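Local coordinates for phosphatidylethanolamine-binding protein (Plasmodium vivax, PDB 2GZQ) that probably binds phosphatidylethanolamine or related phospholipid head groups, at residues Ile80-Asp85 with Gln176-Val181; Ile143-Lys148 with Asn180-Asn185. All coordinates share one frame; numbering follows the deposited sequence.

Interaction 1: Ile80-Asp85 with Gln176-Val181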
loop_
_atom_site.group_PDB
_atom_site.type_symbol
_atom_site.label_atom_id
_atom_site.label_comp_id
_atom_site.label_asym_id
_atom_site.label_seq_id
_atom_site.Cartn_x
_atom_site.Cartn_y
_atom_site.Cartn_z
ATOM N N ILE A 80 -4.501 -7.677 4.197
ATOM C CA ILE A 80 -4.518 -6.262 4.560
ATOM C C ILE A 80 -3.631 -5.528 3.562
ATOM O O ILE A 80 -2.519 -5.973 3.254
ATOM C CB ILE A 80 -4.088 -6.043 6.046
ATOM C CG1 ILE A 80 -4.151 -4.567 6.405
ATOM C CG2 ILE A 80 -2.748 -6.686 6.337
ATOM C CD1 ILE A 80 -4.019 -4.300 7.908
ATOM N N LEU A 81 -4.143 -4.423 3.034
ATOM C CA LEU A 81 -3.498 -3.685 1.954
ATOM C C LEU A 81 -3.273 -2.257 2.411
ATOM O O LEU A 81 -4.199 -1.596 2.887
ATOM C CB LEU A 81 -4.422 -3.711 0.737
ATOM C CG LEU A 81 -3.941 -2.959 -0.496
ATOM C CD1 LEU A 81 -2.607 -3.405 -1.020
ATOM C CD2 LEU A 81 -4.967 -3.069 -1.604
ATOM N N PHE A 82 -2.045 -1.785 2.237
ATOM C CA PHE A 82 -1.689 -0.417 2.532
ATOM C C PHE A 82 -1.211 0.231 1.232
ATOM O O PHE A 82 -0.413 -0.388 0.501
ATOM C CB PHE A 82 -0.517 -0.342 3.534
ATOM C CG PHE A 82 -0.789 -0.922 4.898
ATOM C CD1 PHE A 82 -1.989 -0.758 5.548
ATOM C CD2 PHE A 82 0.194 -1.637 5.570
ATOM C CE1 PHE A 82 -2.181 -1.285 6.812
ATOM C CE2 PHE A 82 -0.005 -2.125 6.812
ATOM C CZ PHE A 82 -1.181 -1.980 7.434
HETATM N N MSE A 83 -1.620 1.463 0.963
HETATM C CA MSE A 83 -0.988 2.251 -0.041
HETATM C C MSE A 83 -0.269 3.421 0.618
HETATM O O MSE A 83 -0.853 4.123 1.460
HETATM C CB MSE A 83 -2.074 2.734 -0.947
HETATM C CG MSE A 83 -1.608 3.593 -2.030
HETATM SE SE MSE A 83 -3.166 4.442 -2.650
HETATM C CE MSE A 83 -2.357 5.665 -3.916
ATOM N N ILE A 84 1.001 3.599 0.256
ATOM C CA ILE A 84 1.878 4.569 0.891
ATOM C C ILE A 84 2.651 5.389 -0.126
ATOM O O ILE A 84 2.881 4.966 -1.256
ATOM C CB ILE A 84 2.870 3.941 1.877
ATOM C CG1 ILE A 84 3.758 2.943 1.163
ATOM C CG2 ILE A 84 2.149 3.302 3.036
ATOM C CD1 ILE A 84 5.024 2.641 1.887
ATOM N N ASP A 85 3.113 6.547 0.319
ATOM C CA ASP A 85 4.155 7.310 -0.358
ATOM C C ASP A 85 5.380 7.383 0.548
ATOM O O ASP A 85 5.354 8.108 1.546
ATOM C CB ASP A 85 3.642 8.707 -0.692
ATOM C CG ASP A 85 4.637 9.519 -1.505
ATOM O OD1 ASP A 85 4.342 10.706 -1.793
ATOM O OD2 ASP A 85 5.693 8.953 -1.857
ATOM N N GLN A 176 5.661 5.392 12.015
ATOM C CA GLN A 176 6.816 5.610 11.148
ATOM C C GLN A 176 6.625 4.977 9.769
ATOM O O GLN A 176 6.600 5.700 8.784
ATOM C CB GLN A 176 8.115 5.194 11.821
ATOM C CG GLN A 176 8.235 5.739 13.231
ATOM C CD GLN A 176 7.939 7.225 13.329
ATOM O OE1 GLN A 176 8.519 8.022 12.603
ATOM N NE2 GLN A 176 7.059 7.604 14.266
ATOM N N SER A 177 6.484 3.657 9.687
ATOM C CA SER A 177 6.466 2.980 8.404
ATOM C C SER A 177 5.453 1.860 8.345
ATOM O O SER A 177 5.113 1.266 9.382
ATOM C CB SER A 177 7.836 2.411 8.074
ATOM O OG SER A 177 8.177 1.346 8.923
ATOM N N ALA A 178 5.010 1.560 7.131
ATOM C CA ALA A 178 4.168 0.400 6.903
ATOM C C ALA A 178 4.863 -0.872 7.382
ATOM O O ALA A 178 4.258 -1.699 8.034
ATOM C CB ALA A 178 3.831 0.290 5.456
ATOM N N TYR A 179 6.140 -1.027 7.048
ATOM C CA TYR A 179 6.863 -2.224 7.431
ATOM C C TYR A 179 6.838 -2.373 8.961
ATOM O O TYR A 179 6.649 -3.466 9.496
ATOM C CB TYR A 179 8.304 -2.140 6.911
ATOM C CG TYR A 179 9.100 -3.377 7.276
ATOM C CD1 TYR A 179 9.892 -3.417 8.415
ATOM C CD2 TYR A 179 9.003 -4.539 6.514
ATOM C CE1 TYR A 179 10.572 -4.555 8.770
ATOM C CE2 TYR A 179 9.700 -5.676 6.860
ATOM C CZ TYR A 179 10.468 -5.676 7.991
ATOM O OH TYR A 179 11.195 -6.781 8.363
ATOM N N ASN A 180 7.044 -1.262 9.670
ATOM C CA ASN A 180 7.026 -1.336 11.132
ATOM C C ASN A 180 5.674 -1.854 11.652
ATOM O O ASN A 180 5.618 -2.721 12.525
ATOM C CB ASN A 180 7.391 0.005 11.748
ATOM C CG ASN A 180 7.602 -0.086 13.238
ATOM O OD1 ASN A 180 8.243 -1.014 13.723
ATOM N ND2 ASN A 180 7.106 0.897 13.987
ATOM N N VAL A 181 4.595 -1.305 11.121
ATOM C CA VAL A 181 3.266 -1.763 11.498
ATOM C C VAL A 181 3.039 -3.238 11.217
ATOM O O VAL A 181 2.537 -3.967 12.056
ATOM C CB VAL A 181 2.186 -0.909 10.841
ATOM C CG1 VAL A 181 0.808 -1.500 11.067
ATOM C CG2 VAL A 181 2.245 0.519 11.392
#
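F82 and I84, two residues apart on strand 77-85, reach across to A178 and V181 of helix 178-184, and all four are buried. The CB of F82 points toward the helix segment, and with CG beside the backbone N (chi1 -63°) the ring is carried to A178 and V181. Its CD2 lies 4.1 Å from A178 CB, and its CZ, at the far end of the ring, lies 4.2 Å from V181 CG1. Both methyl groups approach the ring obliquely. F172, from helix 171-174, meets the same ring edge-to-face, and the side chains of I84, A178 and V181 touch F172 as well. This is apolar packing of helix 178-184 on one face of the mixed sheet that forms part of the β-rich fold of the phosphatidylethanolamine-binding protein family. Further along the strand, I84 adds its CG2 branch, 4.2 Å from A178 CB, so the one alanine methyl group packs against both strand residues. The helix begins at this point: S177 is the N-cap, its OG accepting from N180 N at 2.9 Å (N-H...O 154°). The first-turn amide of A178 is taken by D98 OD2, and S177 O receives V181 N.

Interaction 2: Ile143-Lys148 with Asn180-Asn185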
loop_
_atom_site.group_PDB
_atom_site.type_symbol
_atom_site.label_atom_id
_atom_site.label_comp_id
_atom_site.label_asym_id
_atom_site.label_seq_id
_atom_site.Cartn_x
_atom_site.Cartn_y
_atom_site.Cartn_z
ATOM N N ILE A 143 1.359 -2.429 -0.520
ATOM C CA ILE A 143 1.919 -3.551 0.211
ATOM C C ILE A 143 0.772 -4.446 0.694
ATOM O O ILE A 143 -0.155 -3.983 1.372
ATOM C CB ILE A 143 2.709 -3.077 1.437
ATOM C CG1 ILE A 143 3.812 -2.082 1.054
ATOM C CG2 ILE A 143 3.283 -4.274 2.184
ATOM C CD1 ILE A 143 4.352 -1.277 2.201
ATOM N N LEU A 144 0.851 -5.709 0.333
ATOM C CA LEU A 144 -0.148 -6.703 0.656
ATOM C C LEU A 144 0.395 -7.690 1.661
ATOM O O LEU A 144 1.487 -8.253 1.437
ATOM C CB LEU A 144 -0.539 -7.472 -0.616
ATOM C CG LEU A 144 -1.753 -8.366 -0.522
ATOM C CD1 LEU A 144 -3.027 -7.541 -0.404
ATOM C CD2 LEU A 144 -1.804 -9.341 -1.724
ATOM N N SER A 145 -0.321 -7.871 2.778
ATOM C CA SER A 145 0.125 -8.738 3.859
ATOM C C SER A 145 -1.024 -9.632 4.303
ATOM O O SER A 145 -2.184 -9.372 4.015
ATOM C CB SER A 145 0.618 -7.904 5.055
ATOM O OG SER A 145 1.643 -7.029 4.682
ATOM N N LEU A 146 -0.696 -10.690 5.023
ATOM C CA LEU A 146 -1.663 -11.569 5.670
ATOM C C LEU A 146 -1.818 -11.209 7.138
ATOM O O LEU A 146 -0.834 -10.993 7.854
ATOM C CB LEU A 146 -1.170 -13.022 5.626
ATOM C CG LEU A 146 -1.218 -13.652 4.226
ATOM C CD1 LEU A 146 -0.633 -15.056 4.374
ATOM C CD2 LEU A 146 -2.601 -13.686 3.636
ATOM N N VAL A 147 -3.061 -11.184 7.569
ATOM C CA VAL A 147 -3.452 -11.014 8.949
ATOM C C VAL A 147 -4.455 -12.103 9.305
ATOM O O VAL A 147 -5.276 -12.503 8.485
ATOM C CB VAL A 147 -4.024 -9.573 9.189
ATOM C CG1 VAL A 147 -5.245 -9.300 8.348
ATOM C CG2 VAL A 147 -4.349 -9.330 10.640
ATOM N N LYS A 148 -4.383 -12.603 10.526
ATOM C CA LYS A 148 -5.406 -13.531 11.008
ATOM C C LYS A 148 -6.768 -12.880 10.926
ATOM O O LYS A 148 -6.927 -11.727 11.269
ATOM C CB LYS A 148 -5.149 -13.939 12.454
ATOM C CG LYS A 148 -3.980 -14.830 12.632
ATOM C CD LYS A 148 -3.910 -15.326 14.077
ATOM C CE LYS A 148 -2.771 -16.284 14.293
ATOM N NZ LYS A 148 -2.639 -16.614 15.734
ATOM N N ASN A 180 7.044 -1.262 9.670
ATOM C CA ASN A 180 7.026 -1.336 11.132
ATOM C C ASN A 180 5.674 -1.854 11.652
ATOM O O ASN A 180 5.618 -2.721 12.525
ATOM C CB ASN A 180 7.391 0.005 11.748
ATOM C CG ASN A 180 7.602 -0.086 13.238
ATOM O OD1 ASN A 180 8.243 -1.014 13.723
ATOM N ND2 ASN A 180 7.106 0.897 13.987
ATOM N N VAL A 181 4.595 -1.305 11.121
ATOM C CA VAL A 181 3.266 -1.763 11.498
ATOM C C VAL A 181 3.039 -3.238 11.217
ATOM O O VAL A 181 2.537 -3.967 12.056
ATOM C CB VAL A 181 2.186 -0.909 10.841
ATOM C CG1 VAL A 181 0.808 -1.500 11.067
ATOM C CG2 VAL A 181 2.245 0.519 11.392
ATOM N N ILE A 182 3.493 -3.691 10.060
ATOM C CA ILE A 182 3.350 -5.071 9.689
ATOM C C ILE A 182 4.097 -5.980 10.654
ATOM O O ILE A 182 3.557 -6.954 11.183
ATOM C CB ILE A 182 3.813 -5.239 8.235
ATOM C CG1 ILE A 182 2.810 -4.568 7.297
ATOM C CG2 ILE A 182 4.066 -6.731 7.868
ATOM C CD1 ILE A 182 3.350 -4.307 5.906
ATOM N N GLN A 183 5.347 -5.652 10.932
ATOM C CA GLN A 183 6.159 -6.564 11.714
ATOM C C GLN A 183 5.714 -6.524 13.173
ATOM O O GLN A 183 5.688 -7.566 13.840
ATOM C CB GLN A 183 7.668 -6.362 11.512
ATOM C CG GLN A 183 8.178 -5.079 11.989
ATOM C CD GLN A 183 8.517 -5.114 13.429
ATOM O OE1 GLN A 183 8.848 -6.157 13.973
ATOM N NE2 GLN A 183 8.419 -3.968 14.072
HETATM N N MSE A 184 5.319 -5.363 13.698
HETATM C CA MSE A 184 4.926 -5.293 15.095
HETATM C C MSE A 184 3.588 -5.992 15.360
HETATM O O MSE A 184 3.272 -6.315 16.508
HETATM C CB MSE A 184 4.939 -3.839 15.593
HETATM C CG MSE A 184 3.767 -2.957 15.169
HETATM SE SE MSE A 184 4.292 -1.004 15.254
HETATM C CE MSE A 184 2.550 -0.349 15.688
ATOM N N ASN A 185 2.799 -6.224 14.301
ATOM C CA ASN A 185 1.550 -6.984 14.377
ATOM C C ASN A 185 1.709 -8.445 13.962
ATOM O O ASN A 185 0.743 -9.175 13.832
ATOM C CB ASN A 185 0.493 -6.319 13.494
ATOM C CG ASN A 185 -0.152 -5.156 14.163
ATOM O OD1 ASN A 185 -1.031 -5.332 15.011
ATOM N ND2 ASN A 185 0.331 -3.955 13.871
#
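With CG1 of I182 beside its backbone N (chi1 -70°) and the chain extended beyond it, CD1 is carried from helix 178-184 down to strand 138-148. The CG2 branch of I143 meets CD1 of I182 at 3.7 Å, the two side chains crossing at a slant. S145, two residues further along the strand and on the same face, turns its OG beside its own backbone N (chi1 -57°). That hydroxyl oxygen sits 3.4 Å from I182 CD1 and 3.8 Å from I182 CG1, a van der Waals contact in which the isoleucine tip bears on a polar atom. No hydrogen bond links the two segments, and the three touching residues are buried. I189 of strand 188-198 touches both S145 and I182, and F192 of the same strand touches I143. The helix ends at residue 184. N185, the first residue to leave helical backbone angles, turns its ND2 back to V181 O, 2.9 Å away and nearly straight at 168°; its own backbone N reaches that carbonyl oxygen from the opposite face, at 3.2 Å. N185 OD1 accepts from T156 N, so the carboxamide is held at both ends. On the outer side, Q183 NE2 donates to N180 OD1 at 3.0 Å. This turn of helix 178-184 thus rests on strand 138-148 through the one isoleucine, with the C-terminal turn tied by an asparagine side chain, within the β-rich fold of the phosphatidylethanolamine-binding protein family.

Overall arrangement
After two short helices and four strands, the chain reaches strand 77-85, then runs through strands 99-107, 111-113 and 121-124 to strand 138-148, and only later to helix 178-184. Interaction 1 closes the longer loop, with 90 residues between its segments; interaction 2, with 31 between, starts inside that span and ends just past it, so the two cross slightly rather than nest. Both end on the same helix, sharing N180 and V181. Their two strands are antiparallel neighbours in the mixed sheet, joined by probable backbone bonds from I80 N to S145 O and from I143 N to F82 O. A178 CB also packs on I143 CD1. The helix thus spans adjacent strands; the centres of the two interactions lie about 8 Å apart.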